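Local coordinates for oxygen-independent coproporphyrinogen III oxidase (Escherichia coli, PDB 1OLT), which catalyses the anaerobic, S-adenosylmethionine-dependent oxidative decarboxylation of two propionate groups of coproporphyrinogen III to give protoporphyrinogen IX in heme biosynthesis, at residues D403-V416 with T426-F440. Numbering follows the deposited sequence. Where two conformers were deposited one is given.
Sequences DLKLLAPLAKDGLV and TAKGRLLIRNICMCF
Asp403 runs roughly perpendicular to the Phe440 side chain, carboxylate and ring planes 8° apart, its CB coming obliquely to 3.7 Å from CD1 of the ring. Phe400 meets this ring edge-to-face, while Arg370 forms a salt bridge with Asp403 OD1 and also binds Phe440 O, so one guanidinium joins both segments. Next door, the small thiol of Cys439 fits where helix 403-412 comes close, SG 4.0 Å from Leu406 CB, with Leu407 and Leu410 beside it. Ile436 and Val416 lie side by side in opposite senses, CD1 of the former tightly packed 3.3 Å from CG1 of the latter. At the far end a Schellman motif at Gly414, whose positive phi favours glycine, turns its carbonyl toward Thr426. Standing between backbone N and carbonyl carbon (chi1 62°), Thr426 OG1 can both donate to Gly414 O (2.5 Å), on an in-plane lone pair, and accept from Gly429 N, an ST motif. A valine here would probably leave both without this partner, keeping only the nearly straight bond from the backbone N to Leu415 O. A CB on Gly429 would hit Leu415 O, which its CA-H approaches. The helices run roughly antiparallel (150°); Leu407 and Ile436 also pack on strand 422-425, Cys437 on helix 365-380.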
loop_
_atom_site.group_PDB
_atom_site.type_symbol
_atom_site.label_atom_id
_atom_site.label_comp_id
_atom_site.label_asym_id
_atom_site.label_seq_id
_atom_site.Cartn_x
_atom_site.Cartn_y
_atom_site.Cartn_z
ATOM N N ASP A 403 3.344 6.375 27.141
ATOM C CA ASP A 403 3.714 5.475 26.046
ATOM C C ASP A 403 4.913 4.592 26.372
ATOM O O ASP A 403 4.942 3.418 26.000
ATOM C CB ASP A 403 4.038 6.308 24.784
ATOM C CG ASP A 403 3.014 7.374 24.540
ATOM O OD1 ASP A 403 2.058 7.130 23.755
ATOM O OD2 ASP A 403 3.042 8.477 25.134
ATOM N N LEU A 404 5.898 5.181 27.047
ATOM C CA LEU A 404 7.091 4.463 27.473
ATOM C C LEU A 404 6.785 3.382 28.520
ATOM O O LEU A 404 7.442 2.345 28.542
ATOM C CB LEU A 404 8.173 5.453 28.000
ATOM C CG LEU A 404 8.820 6.369 26.899
ATOM C CD1 LEU A 404 9.946 7.275 27.475
ATOM C CD2 LEU A 404 9.361 5.540 25.763
ATOM N N LYS A 405 5.799 3.652 29.380
ATOM C CA LYS A 405 5.351 2.689 30.392
ATOM C C LYS A 405 4.770 1.464 29.679
ATOM O O LYS A 405 5.076 0.334 30.009
ATOM C CB LYS A 405 4.272 3.295 31.292
ATOM C CG LYS A 405 4.707 4.469 32.156
ATOM C CD LYS A 405 3.785 4.657 33.394
ATOM C CE LYS A 405 2.716 5.727 33.181
ATOM N NZ LYS A 405 3.170 7.066 33.678
ATOM N N LEU A 406 3.941 1.719 28.673
ATOM C CA LEU A 406 3.348 0.661 27.845
ATOM C C LEU A 406 4.456 -0.100 27.131
ATOM O O LEU A 406 4.341 -1.312 26.897
ATOM C CB LEU A 406 2.379 1.245 26.805
ATOM C CG LEU A 406 1.098 1.940 27.299
ATOM C CD1 LEU A 406 0.236 2.449 26.073
ATOM C CD2 LEU A 406 0.280 1.013 28.233
ATOM N N LEU A 407 5.532 0.620 26.795
ATOM C CA LEU A 407 6.681 0.047 26.104
ATOM C C LEU A 407 7.552 -0.857 26.978
ATOM O O LEU A 407 8.150 -1.800 26.478
ATOM C CB LEU A 407 7.562 1.176 25.517
ATOM C CG LEU A 407 8.608 0.801 24.443
ATOM C CD1 LEU A 407 7.972 0.171 23.222
ATOM C CD2 LEU A 407 9.427 2.016 23.990
ATOM N N ALA A 408 7.636 -0.556 28.273
ATOM C CA ALA A 408 8.574 -1.244 29.177
ATOM C C ALA A 408 8.484 -2.776 29.117
ATOM O O ALA A 408 9.488 -3.443 28.883
ATOM C CB ALA A 408 8.386 -0.750 30.632
ATOM N N PRO A 409 7.292 -3.343 29.296
ATOM C CA PRO A 409 7.152 -4.803 29.221
ATOM C C PRO A 409 7.695 -5.390 27.899
ATOM O O PRO A 409 8.353 -6.428 27.912
ATOM C CB PRO A 409 5.638 -5.046 29.388
ATOM C CG PRO A 409 4.967 -3.686 29.314
ATOM C CD PRO A 409 6.005 -2.668 29.560
ATOM N N LEU A 410 7.409 -4.709 26.791
ATOM C CA LEU A 410 7.935 -5.087 25.480
ATOM C C LEU A 410 9.483 -5.053 25.441
ATOM O O LEU A 410 10.118 -5.974 24.930
ATOM C CB LEU A 410 7.309 -4.194 24.367
ATOM C CG LEU A 410 5.924 -4.624 23.839
ATOM C CD1 LEU A 410 4.807 -4.305 24.832
ATOM C CD2 LEU A 410 5.613 -3.982 22.483
ATOM N N ALA A 411 10.062 -3.992 26.003
ATOM C CA ALA A 411 11.528 -3.795 26.074
ATOM C C ALA A 411 12.236 -4.848 26.928
ATOM O O ALA A 411 13.353 -5.262 26.609
ATOM C CB ALA A 411 11.861 -2.405 26.635
ATOM N N LYS A 412 11.601 -5.256 28.029
ATOM C CA LYS A 412 12.176 -6.296 28.879
ATOM C C LYS A 412 12.093 -7.653 28.174
ATOM O O LYS A 412 12.886 -8.526 28.440
ATOM C CB LYS A 412 11.577 -6.310 30.316
ATOM C CG LYS A 412 10.050 -6.453 30.477
ATOM C CD LYS A 412 9.640 -6.880 31.968
ATOM C CE LYS A 412 9.177 -5.693 32.907
ATOM N NZ LYS A 412 8.207 -4.651 32.333
ATOM N N ASP A 413 11.162 -7.782 27.225
ATOM C CA ASP A 413 11.032 -8.977 26.383
ATOM C C ASP A 413 11.981 -9.006 25.167
ATOM O O ASP A 413 11.983 -9.987 24.412
ATOM C CB ASP A 413 9.583 -9.110 25.884
ATOM C CG ASP A 413 8.727 -9.959 26.792
ATOM O OD1 ASP A 413 9.276 -10.807 27.556
ATOM O OD2 ASP A 413 7.488 -9.834 26.790
ATOM N N GLY A 414 12.772 -7.948 24.965
ATOM C CA GLY A 414 13.801 -7.957 23.932
ATOM C C GLY A 414 13.289 -7.588 22.535
ATOM O O GLY A 414 14.018 -7.746 21.556
ATOM N N LEU A 415 12.054 -7.086 22.457
ATOM C CA LEU A 415 11.513 -6.567 21.200
ATOM C C LEU A 415 12.228 -5.296 20.779
ATOM O O LEU A 415 12.408 -5.052 19.603
ATOM C CB LEU A 415 10.033 -6.270 21.333
ATOM C CG LEU A 415 9.112 -7.468 21.142
ATOM C CD1 LEU A 415 9.410 -8.591 22.077
ATOM C CD2 LEU A 415 7.688 -7.015 21.351
ATOM N N VAL A 416 12.591 -4.464 21.747
ATOM C CA VAL A 416 13.310 -3.225 21.477
ATOM C C VAL A 416 14.369 -3.014 22.565
ATOM O O VAL A 416 14.172 -3.471 23.688
ATOM C CB VAL A 416 12.354 -1.992 21.460
ATOM C CG1 VAL A 416 11.198 -2.201 20.518
ATOM C CG2 VAL A 416 11.808 -1.680 22.860
ATOM N N THR A 426 14.773 -4.481 17.761
ATOM C CA THR A 426 15.763 -5.532 17.684
ATOM C C THR A 426 15.419 -6.482 16.577
ATOM O O THR A 426 14.316 -6.442 16.030
ATOM C CB THR A 426 15.799 -6.343 19.005
ATOM O OG1 THR A 426 14.518 -6.966 19.202
ATOM C CG2 THR A 426 16.020 -5.447 20.220
ATOM N N ALA A 427 16.364 -7.354 16.260
ATOM C CA ALA A 427 16.134 -8.433 15.298
ATOM C C ALA A 427 14.875 -9.238 15.644
ATOM O O ALA A 427 14.083 -9.573 14.777
ATOM C CB ALA A 427 17.368 -9.375 15.242
ATOM N N LYS A 428 14.724 -9.545 16.923
ATOM C CA LYS A 428 13.540 -10.229 17.457
ATOM C C LYS A 428 12.225 -9.389 17.380
ATOM O O LYS A 428 11.145 -9.937 17.174
ATOM C CB LYS A 428 13.807 -10.636 18.932
ATOM C CG LYS A 428 14.801 -11.765 19.144
ATOM C CD LYS A 428 15.025 -12.017 20.669
ATOM C CE LYS A 428 16.080 -13.081 20.960
ATOM N NZ LYS A 428 15.793 -14.403 20.324
ATOM N N GLY A 429 12.310 -8.077 17.581
ATOM C CA GLY A 429 11.127 -7.217 17.547
ATOM C C GLY A 429 10.608 -6.762 16.176
ATOM O O GLY A 429 9.520 -6.190 16.093
ATOM N N ARG A 430 11.360 -6.993 15.105
ATOM C CA ARG A 430 10.958 -6.446 13.796
ATOM C C ARG A 430 9.598 -6.969 13.330
ATOM O O ARG A 430 8.797 -6.217 12.851
ATOM C CB ARG A 430 12.029 -6.690 12.731
ATOM C CG ARG A 430 13.315 -5.875 12.943
ATOM C CD ARG A 430 14.297 -5.990 11.788
ATOM N NE ARG A 430 13.678 -5.451 10.613
ATOM C CZ ARG A 430 14.023 -5.684 9.371
ATOM N NH1 ARG A 430 15.021 -6.500 9.063
ATOM N NH2 ARG A 430 13.321 -5.080 8.405
ATOM N N LEU A 431 9.345 -8.260 13.490
ATOM C CA LEU A 431 8.049 -8.836 13.090
ATOM C C LEU A 431 6.886 -8.367 13.983
ATOM O O LEU A 431 5.705 -8.471 13.605
ATOM C CB LEU A 431 8.121 -10.367 13.052
ATOM C CG LEU A 431 8.939 -10.926 11.884
ATOM C CD1 LEU A 431 9.501 -12.302 12.188
ATOM C CD2 LEU A 431 8.075 -10.944 10.576
ATOM N N LEU A 432 7.232 -7.841 15.161
ATOM C CA LEU A 432 6.249 -7.332 16.116
ATOM C C LEU A 432 6.218 -5.817 16.149
ATOM O O LEU A 432 5.974 -5.209 17.199
ATOM C CB LEU A 432 6.612 -7.903 17.491
ATOM C CG LEU A 432 6.612 -9.447 17.500
ATOM C CD1 LEU A 432 7.048 -10.053 18.843
ATOM C CD2 LEU A 432 5.211 -9.960 17.107
ATOM N N ILE A 433 6.471 -5.194 15.005
ATOM C CA ILE A 433 6.512 -3.746 14.918
ATOM C C ILE A 433 5.169 -3.075 15.212
ATOM O O ILE A 433 5.136 -2.011 15.777
ATOM C CB ILE A 433 7.021 -3.308 13.528
ATOM C CG1 ILE A 433 7.415 -1.838 13.550
ATOM C CG2 ILE A 433 5.965 -3.586 12.439
ATOM C CD1 ILE A 433 8.588 -1.555 14.456
ATOM N N ARG A 434 4.064 -3.701 14.809
ATOM C CA ARG A 434 2.732 -3.145 15.062
ATOM C C ARG A 434 2.476 -3.089 16.581
ATOM O O ARG A 434 1.902 -2.108 17.079
ATOM C CB ARG A 434 1.625 -3.941 14.357
ATOM C CG ARG A 434 1.704 -3.980 12.794
ATOM C CD ARG A 434 0.948 -5.196 12.203
ATOM N NE ARG A 434 1.048 -5.414 10.738
ATOM C CZ ARG A 434 2.127 -5.901 10.065
ATOM N NH1 ARG A 434 3.273 -6.167 10.689
ATOM N NH2 ARG A 434 2.054 -6.095 8.733
ATOM N N ASN A 435 2.922 -4.125 17.302
ATOM C CA ASN A 435 2.878 -4.128 18.774
ATOM C C ASN A 435 3.596 -2.918 19.340
ATOM O O ASN A 435 3.044 -2.213 20.184
ATOM C CB ASN A 435 3.495 -5.398 19.379
ATOM C CG ASN A 435 2.928 -6.693 18.772
ATOM O OD1 ASN A 435 3.418 -7.180 17.748
ATOM N ND2 ASN A 435 1.912 -7.256 19.420
ATOM N N ILE A 436 4.814 -2.658 18.858
ATOM C CA ILE A 436 5.611 -1.532 19.346
ATOM C C ILE A 436 4.932 -0.186 19.048
ATOM O O ILE A 436 4.845 0.696 19.919
ATOM C CB ILE A 436 7.045 -1.579 18.728
ATOM C CG1 ILE A 436 7.830 -2.788 19.253
ATOM C CG2 ILE A 436 7.818 -0.283 18.971
ATOM C CD1 ILE A 436 8.967 -3.240 18.335
ATOM N N CYS A 437 4.461 -0.023 17.811
ATOM C CA CYS A 437 3.821 1.219 17.386
ATOM C C CYS A 437 2.557 1.503 18.193
ATOM O O CYS A 437 2.254 2.666 18.481
ATOM C CB CYS A 437 3.479 1.188 15.880
ATOM S SG CYS A 437 4.967 1.202 14.863
ATOM N N MET A 438 1.853 0.439 18.569
ATOM C CA MET A 438 0.617 0.532 19.339
ATOM C C MET A 438 0.803 1.229 20.699
ATOM O O MET A 438 -0.162 1.781 21.250
ATOM C CB MET A 438 0.027 -0.872 19.559
ATOM C CG MET A 438 -1.499 -0.942 19.661
ATOM S SD MET A 438 -2.248 -2.635 19.393
ATOM C CE MET A 438 -0.800 -3.783 19.628
ATOM N N CYS A 439 2.021 1.200 21.248
ATOM C CA CYS A 439 2.296 1.904 22.524
ATOM C C CYS A 439 2.145 3.419 22.429
ATOM O O CYS A 439 1.957 4.110 23.466
ATOM C CB CYS A 439 3.691 1.578 23.043
ATOM S SG CYS A 439 3.849 -0.171 23.374
ATOM N N PHE A 440 2.227 3.915 21.198
ATOM C CA PHE A 440 2.105 5.327 20.893
ATOM C C PHE A 440 0.723 5.758 20.359
ATOM O O PHE A 440 0.520 6.927 20.033
ATOM C CB PHE A 440 3.220 5.730 19.927
ATOM C CG PHE A 440 4.571 5.658 20.543
ATOM C CD1 PHE A 440 5.071 6.732 21.289
ATOM C CD2 PHE A 440 5.339 4.515 20.436
ATOM C CE1 PHE A 440 6.326 6.674 21.889
ATOM C CE2 PHE A 440 6.582 4.452 21.042
ATOM C CZ PHE A 440 7.072 5.550 21.790
#